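Local coordinates for protein-glutaminase (Chryseobacterium proteolyticum, PDB 2ZK9) that deamidates glutamine side chains in proteins, hydrolysing the amide to glutamate and ammonia, probably through a cysteine-protease-like active site, at residues A[41-46]-A[160-165]; A[33-38]-A[47-52]. All blocks are in the same frame, centred on the assembly; numbering follows the deposited sequence.

Contact 1: residues A[41-46]-A[160-165]; sequences GCYARA and NCVLTK. With NA (sodium ion), chain B.
Helix 42-46, the first turn of helix 42-55, meets helix 160-165 at 116°, axes 8.9 Å apart at closest approach, in a buried apolar helix-helix crossing of a papain-like (clan CA) fold. Gly-41 holds the N-cap position with a positive phi of 84°, where a side chain would jam against the preceding carbonyl O; its CA lies 4.4 Å from Val-162 CG1. Val-162 points at helix 42-46 and meets it with both methyls: CG1, anti to the backbone N, lies 3.9 Å from Ala-44 CB, a methyl small enough to let the backbones come close, with Ala-44 CA and Val-162 CA 6.6 Å apart. The other branch, CG2, sits at the edge of the Tyr-43 ring, near its plane and 4.2 Å from Tyr-43 CE2, and Tyr-43 OH touches both Val-162 methyls at 3.9 Å. Tyr-43 reaches there from the crowded chi1 position (51°), CG between the backbone N and the carbonyl carbon, and crosses Val-162 at about a right angle. Leu-163 CD2 touches both Ala-44 CB and Arg-45 CG; the Arg-45 guanidinium turns back to lay one face over Cys-42 CA. On Cys-42, clear of helix 160-165, SG binds a sodium ion at 2.2 Å, alongside two waters.

Contact 2: residues A[33-38]-A[47-52]; sequences ITFRYP and HKMRQI
A Met-aromatic contact and an aliphatic cluster join the loop 33-38, which leads toward helix 42-55, to the second and third turns of that helix in the papain-like fold. The loop bends through an inverse gamma turn centred on Thr-34 and a type I beta turn from Thr-34 to Tyr-37, so that Ile-33 and Phe-35 both reach the helix. Ile-33 has CG1 beside its backbone N and an extended chi2 (175°); CG1 rests 3.7 Å from Lys-48 CG, and CD1 meets Ile-52 CD1 tip to tip at 4.0 Å. Its other branch, CG2, packs over one face of the Phe-35 ring near the rim, 3.4 Å above the plane. Met-49 approaches the same ring from its edge, SD lying 4.9 Å from the Phe-35 centroid and 78° off the ring normal. Ile-18 of helix 8-19 touches Phe-35, Met-49 and Ile-52, closing the cluster. Lys-48 divides its chain: the bend at chi2 (70°) leaves the first methylenes on Ile-33 and carries the ammonium away to Gln-51 and Asn-160. An alanine here would remove the CG that packs on Ile-33 and the ammonium, and would probably loosen the tie to helix 157-165. Lys-48 NZ donates to a lone pair of Gln-51 OE1, 2.8 Å away in the carbonyl plane.

Contacts 1 and 2 have centres 7 Å apart and share helix 42-55: its first turn meets helix 160-165, the following turns meet loop 33-38. One polar link and two packing contacts join them. Asn-160 OD1 of contact 1 is 2.8 Å from Lys-48 NZ of contact 2, a probable hydrogen bond, while Leu-163 CD2 packs on Thr-34 OG1 at 3.4 Å. Arg-45 runs alongside the loop, its CD 3.5 Å from Thr-34 O. Cys-42, at the N-terminal end of the shared helix and touching His-83, is placed like the catalytic cysteine of papain-like enzymes, consistent with an active-site role; the nearest side-chain atom of Phe-35 is about 11 Å from the sodium ion.

Contact 1: residues A[41-46]-A[160-165]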
loop_
_atom_site.group_PDB
_atom_site.type_symbol
_atom_site.label_atom_id
_atom_site.label_comp_id
_atom_site.label_asym_id
_atom_site.label_seq_id
_atom_site.Cartn_x
_atom_site.Cartn_y
_atom_site.Cartn_z
ATOM N N GLY A 41 -1.029 9.548 -0.475
ATOM C CA GLY A 41 -0.505 8.808 -1.604
ATOM C C GLY A 41 -0.545 7.289 -1.455
ATOM O O GLY A 41 0.049 6.574 -2.267
ATOM N N CYS A 42 -1.304 6.781 -0.480
ATOM C CA CYS A 42 -1.396 5.310 -0.276
ATOM C C CYS A 42 -1.863 4.593 -1.516
ATOM O O CYS A 42 -1.393 3.495 -1.827
ATOM C CB CYS A 42 -2.320 5.003 0.874
ATOM S SG CYS A 42 -3.952 5.674 0.788
ATOM N N TYR A 43 -2.803 5.192 -2.233
ATOM C CA TYR A 43 -3.361 4.609 -3.455
ATOM C C TYR A 43 -2.273 4.399 -4.468
ATOM O O TYR A 43 -2.244 3.381 -5.176
ATOM C CB TYR A 43 -4.522 5.511 -3.923
ATOM C CG TYR A 43 -4.161 6.960 -4.026
ATOM C CD1 TYR A 43 -4.305 7.869 -2.996
ATOM C CD2 TYR A 43 -3.602 7.446 -5.206
ATOM C CE1 TYR A 43 -3.946 9.210 -3.119
ATOM C CE2 TYR A 43 -3.256 8.742 -5.362
ATOM C CZ TYR A 43 -3.423 9.641 -4.318
ATOM O OH TYR A 43 -3.043 10.953 -4.505
ATOM N N ALA A 44 -1.380 5.385 -4.622
ATOM C CA ALA A 44 -0.278 5.291 -5.585
ATOM C C ALA A 44 0.732 4.265 -5.128
ATOM O O ALA A 44 1.242 3.470 -5.926
ATOM C CB ALA A 44 0.334 6.666 -5.764
ATOM N N ARG A 45 1.062 4.253 -3.824
ATOM C CA ARG A 45 2.009 3.238 -3.348
ATOM C C ARG A 45 1.492 1.836 -3.630
ATOM O O ARG A 45 2.232 0.958 -4.040
ATOM C CB ARG A 45 2.338 3.431 -1.879
ATOM C CG ARG A 45 2.929 4.784 -1.506
ATOM C CD ARG A 45 3.579 4.802 -0.164
ATOM N NE ARG A 45 2.727 4.390 0.976
ATOM C CZ ARG A 45 1.881 5.185 1.593
ATOM N NH1 ARG A 45 1.700 6.445 1.270
ATOM N NH2 ARG A 45 1.129 4.704 2.599
ATOM N N ALA A 46 0.194 1.621 -3.378
ATOM C CA ALA A 46 -0.391 0.288 -3.567
ATOM C C ALA A 46 -0.379 -0.118 -5.013
ATOM O O ALA A 46 -0.086 -1.261 -5.364
ATOM C CB ALA A 46 -1.788 0.236 -2.974
ATOM N N ASN A 160 2.514 7.139 -11.019
ATOM C CA ASN A 160 3.903 7.588 -11.163
ATOM C C ASN A 160 4.004 9.081 -10.925
ATOM O O ASN A 160 4.997 9.554 -10.375
ATOM C CB ASN A 160 4.451 7.160 -12.522
ATOM C CG ASN A 160 4.703 5.695 -12.597
ATOM O OD1 ASN A 160 5.319 5.114 -11.674
ATOM N ND2 ASN A 160 4.356 5.072 -13.709
ATOM N N CYS A 161 2.991 9.844 -11.348
ATOM C CA CYS A 161 2.998 11.297 -11.148
ATOM C C CYS A 161 2.952 11.643 -9.682
ATOM O O CYS A 161 3.707 12.516 -9.190
ATOM C CB CYS A 161 1.777 11.927 -11.852
ATOM S SG CYS A 161 1.912 13.714 -12.099
ATOM N N VAL A 162 2.088 10.953 -8.914
ATOM C CA VAL A 162 1.953 11.226 -7.477
ATOM C C VAL A 162 3.234 10.822 -6.769
ATOM O O VAL A 162 3.736 11.564 -5.921
ATOM C CB VAL A 162 0.709 10.537 -6.930
ATOM C CG1 VAL A 162 0.706 10.544 -5.420
ATOM C CG2 VAL A 162 -0.540 11.173 -7.509
ATOM N N LEU A 163 3.756 9.639 -7.064
ATOM C CA LEU A 163 5.010 9.231 -6.424
ATOM C C LEU A 163 6.124 10.251 -6.684
ATOM O O LEU A 163 6.887 10.578 -5.771
ATOM C CB LEU A 163 5.441 7.850 -6.872
ATOM C CG LEU A 163 4.527 6.681 -6.455
ATOM C CD1 LEU A 163 5.036 5.405 -7.091
ATOM C CD2 LEU A 163 4.442 6.575 -4.945
ATOM N N THR A 164 6.228 10.768 -7.901
ATOM C CA THR A 164 7.234 11.755 -8.193
ATOM C C THR A 164 7.009 13.023 -7.395
ATOM O O THR A 164 7.962 13.584 -6.822
ATOM C CB THR A 164 7.301 12.021 -9.700
ATOM O OG1 THR A 164 7.739 10.813 -10.326
ATOM C CG2 THR A 164 8.271 13.114 -10.030
ATOM N N LYS A 165 5.761 13.468 -7.293
ATOM C CA LYS A 165 5.485 14.660 -6.490
ATOM C C LYS A 165 5.875 14.507 -5.042
ATOM O O LYS A 165 6.294 15.496 -4.394
ATOM C CB LYS A 165 4.019 15.016 -6.630
ATOM C CG LYS A 165 3.801 15.921 -7.835
ATOM C CD LYS A 165 2.346 16.352 -7.964
ATOM C CE LYS A 165 2.172 17.088 -9.291
ATOM N NZ LYS A 165 2.949 18.362 -9.282
HETATM NA NA NA B . -3.216 7.580 1.529
HETATM O O HOH W 1 -3.354 6.362 3.708
HETATM O O HOH W 2 -5.496 8.462 3.178
#

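Contact 2: residues A[33-38]-A[47-52]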
loop_
_atom_site.group_PDB
_atom_site.type_symbol
_atom_site.label_atom_id
_atom_site.label_comp_id
_atom_site.label_asym_id
_atom_site.label_seq_id
_atom_site.Cartn_x
_atom_site.Cartn_y
_atom_site.Cartn_z
ATOM N N ILE A 33 9.068 4.346 -4.334
ATOM C CA ILE A 33 7.810 4.255 -3.630
ATOM C C ILE A 33 7.960 4.952 -2.262
ATOM O O ILE A 33 8.849 4.622 -1.472
ATOM C CB ILE A 33 7.333 2.817 -3.459
ATOM C CG1 ILE A 33 7.332 2.059 -4.766
ATOM C CG2 ILE A 33 5.971 2.838 -2.812
ATOM C CD1 ILE A 33 6.975 0.591 -4.656
ATOM N N THR A 34 7.092 5.924 -2.013
ATOM C CA THR A 34 7.202 6.900 -0.948
ATOM C C THR A 34 6.689 6.375 0.395
ATOM O O THR A 34 5.945 7.048 1.108
ATOM C CB THR A 34 6.462 8.152 -1.415
ATOM O OG1 THR A 34 5.144 7.793 -1.816
ATOM C CG2 THR A 34 7.176 8.839 -2.585
ATOM N N PHE A 35 7.121 5.164 0.747
ATOM C CA PHE A 35 6.658 4.524 1.985
ATOM C C PHE A 35 6.985 5.380 3.222
ATOM O O PHE A 35 6.217 5.377 4.184
ATOM C CB PHE A 35 7.297 3.171 2.167
ATOM C CG PHE A 35 6.918 2.149 1.123
ATOM C CD1 PHE A 35 5.590 1.778 0.917
ATOM C CD2 PHE A 35 7.895 1.513 0.389
ATOM C CE1 PHE A 35 5.268 0.788 0.006
ATOM C CE2 PHE A 35 7.568 0.514 -0.516
ATOM C CZ PHE A 35 6.261 0.170 -0.720
ATOM N N ARG A 36 8.098 6.101 3.183
ATOM C CA ARG A 36 8.503 6.940 4.312
ATOM C C ARG A 36 7.643 8.176 4.499
ATOM O O ARG A 36 7.877 8.881 5.491
ATOM C CB ARG A 36 9.961 7.360 4.112
ATOM C CG ARG A 36 10.226 8.222 2.895
ATOM C CD ARG A 36 11.667 8.535 2.707
ATOM N NE ARG A 36 11.871 9.405 1.563
ATOM C CZ ARG A 36 13.015 9.902 1.165
ATOM N NH1 ARG A 36 14.115 9.584 1.836
ATOM N NH2 ARG A 36 13.065 10.664 0.098
ATOM N N TYR A 37 6.727 8.458 3.590
ATOM C CA TYR A 37 5.828 9.595 3.662
ATOM C C TYR A 37 4.404 9.104 3.747
ATOM O O TYR A 37 3.703 9.004 2.752
ATOM C CB TYR A 37 6.009 10.490 2.429
ATOM C CG TYR A 37 5.185 11.762 2.492
ATOM C CD1 TYR A 37 5.327 12.662 3.508
ATOM C CD2 TYR A 37 4.271 12.042 1.473
ATOM C CE1 TYR A 37 4.562 13.838 3.531
ATOM C CE2 TYR A 37 3.533 13.198 1.518
ATOM C CZ TYR A 37 3.652 14.103 2.518
ATOM O OH TYR A 37 2.901 15.258 2.488
ATOM N N PRO A 38 3.938 8.786 4.964
ATOM C CA PRO A 38 2.607 8.204 5.110
ATOM C C PRO A 38 1.464 9.184 5.099
ATOM O O PRO A 38 0.312 8.743 5.226
ATOM C CB PRO A 38 2.684 7.442 6.445
ATOM C CG PRO A 38 3.630 8.300 7.212
ATOM C CD PRO A 38 4.719 8.675 6.209
ATOM N N HIS A 47 -0.706 0.825 -5.926
ATOM C CA HIS A 47 -0.746 0.475 -7.331
ATOM C C HIS A 47 0.660 0.210 -7.885
ATOM O O HIS A 47 0.825 -0.615 -8.777
ATOM C CB HIS A 47 -1.466 1.585 -8.111
ATOM C CG HIS A 47 -2.396 1.065 -9.158
ATOM N ND1 HIS A 47 -3.285 0.128 -8.889
ATOM C CD2 HIS A 47 -2.628 1.417 -10.458
ATOM C CE1 HIS A 47 -4.068 -0.119 -9.915
ATOM N NE2 HIS A 47 -3.657 0.654 -10.899
ATOM N N LYS A 48 1.653 0.898 -7.345
ATOM C CA LYS A 48 3.041 0.658 -7.737
ATOM C C LYS A 48 3.532 -0.689 -7.226
ATOM O O LYS A 48 4.231 -1.417 -7.935
ATOM C CB LYS A 48 3.938 1.784 -7.272
ATOM C CG LYS A 48 5.307 1.824 -7.911
ATOM C CD LYS A 48 5.284 2.209 -9.383
ATOM C CE LYS A 48 6.666 2.404 -9.938
ATOM N NZ LYS A 48 6.670 2.650 -11.383
ATOM N N MET A 49 3.147 -1.054 -5.998
ATOM C CA MET A 49 3.455 -2.407 -5.521
ATOM C C MET A 49 2.844 -3.460 -6.414
ATOM O O MET A 49 3.466 -4.472 -6.723
ATOM C CB MET A 49 2.958 -2.603 -4.084
ATOM C CG MET A 49 3.730 -1.771 -3.066
ATOM S SD MET A 49 3.395 -2.281 -1.350
ATOM C CE MET A 49 1.799 -1.540 -1.047
ATOM N N ARG A 50 1.606 -3.237 -6.842
ATOM C CA ARG A 50 0.931 -4.158 -7.763
ATOM C C ARG A 50 1.680 -4.250 -9.079
ATOM O O ARG A 50 1.809 -5.341 -9.614
ATOM C CB ARG A 50 -0.507 -3.747 -7.972
ATOM C CG ARG A 50 -1.186 -4.581 -9.056
ATOM C CD ARG A 50 -2.643 -4.234 -9.117
ATOM N NE ARG A 50 -3.336 -5.009 -10.191
ATOM C CZ ARG A 50 -3.580 -4.564 -11.384
ATOM N NH1 ARG A 50 -3.285 -3.308 -11.785
ATOM N NH2 ARG A 50 -4.215 -5.383 -12.251
ATOM N N GLN A 51 2.231 -3.141 -9.593
ATOM C CA GLN A 51 2.997 -3.181 -10.821
ATOM C C GLN A 51 4.200 -4.115 -10.647
ATOM O O GLN A 51 4.562 -4.848 -11.585
ATOM C CB GLN A 51 3.425 -1.788 -11.259
ATOM C CG GLN A 51 4.231 -1.750 -12.543
ATOM C CD GLN A 51 4.809 -0.389 -12.868
ATOM O OE1 GLN A 51 5.492 0.182 -12.043
ATOM N NE2 GLN A 51 4.443 0.127 -14.066
ATOM N N ILE A 52 4.862 -4.086 -9.503
ATOM C CA ILE A 52 5.989 -4.974 -9.265
ATOM C C ILE A 52 5.527 -6.446 -9.286
ATOM O O ILE A 52 6.160 -7.296 -9.900
ATOM C CB ILE A 52 6.721 -4.618 -7.967
ATOM C CG1 ILE A 52 7.349 -3.219 -8.130
ATOM C CG2 ILE A 52 7.714 -5.688 -7.603
ATOM C CD1 ILE A 52 7.852 -2.599 -6.876
#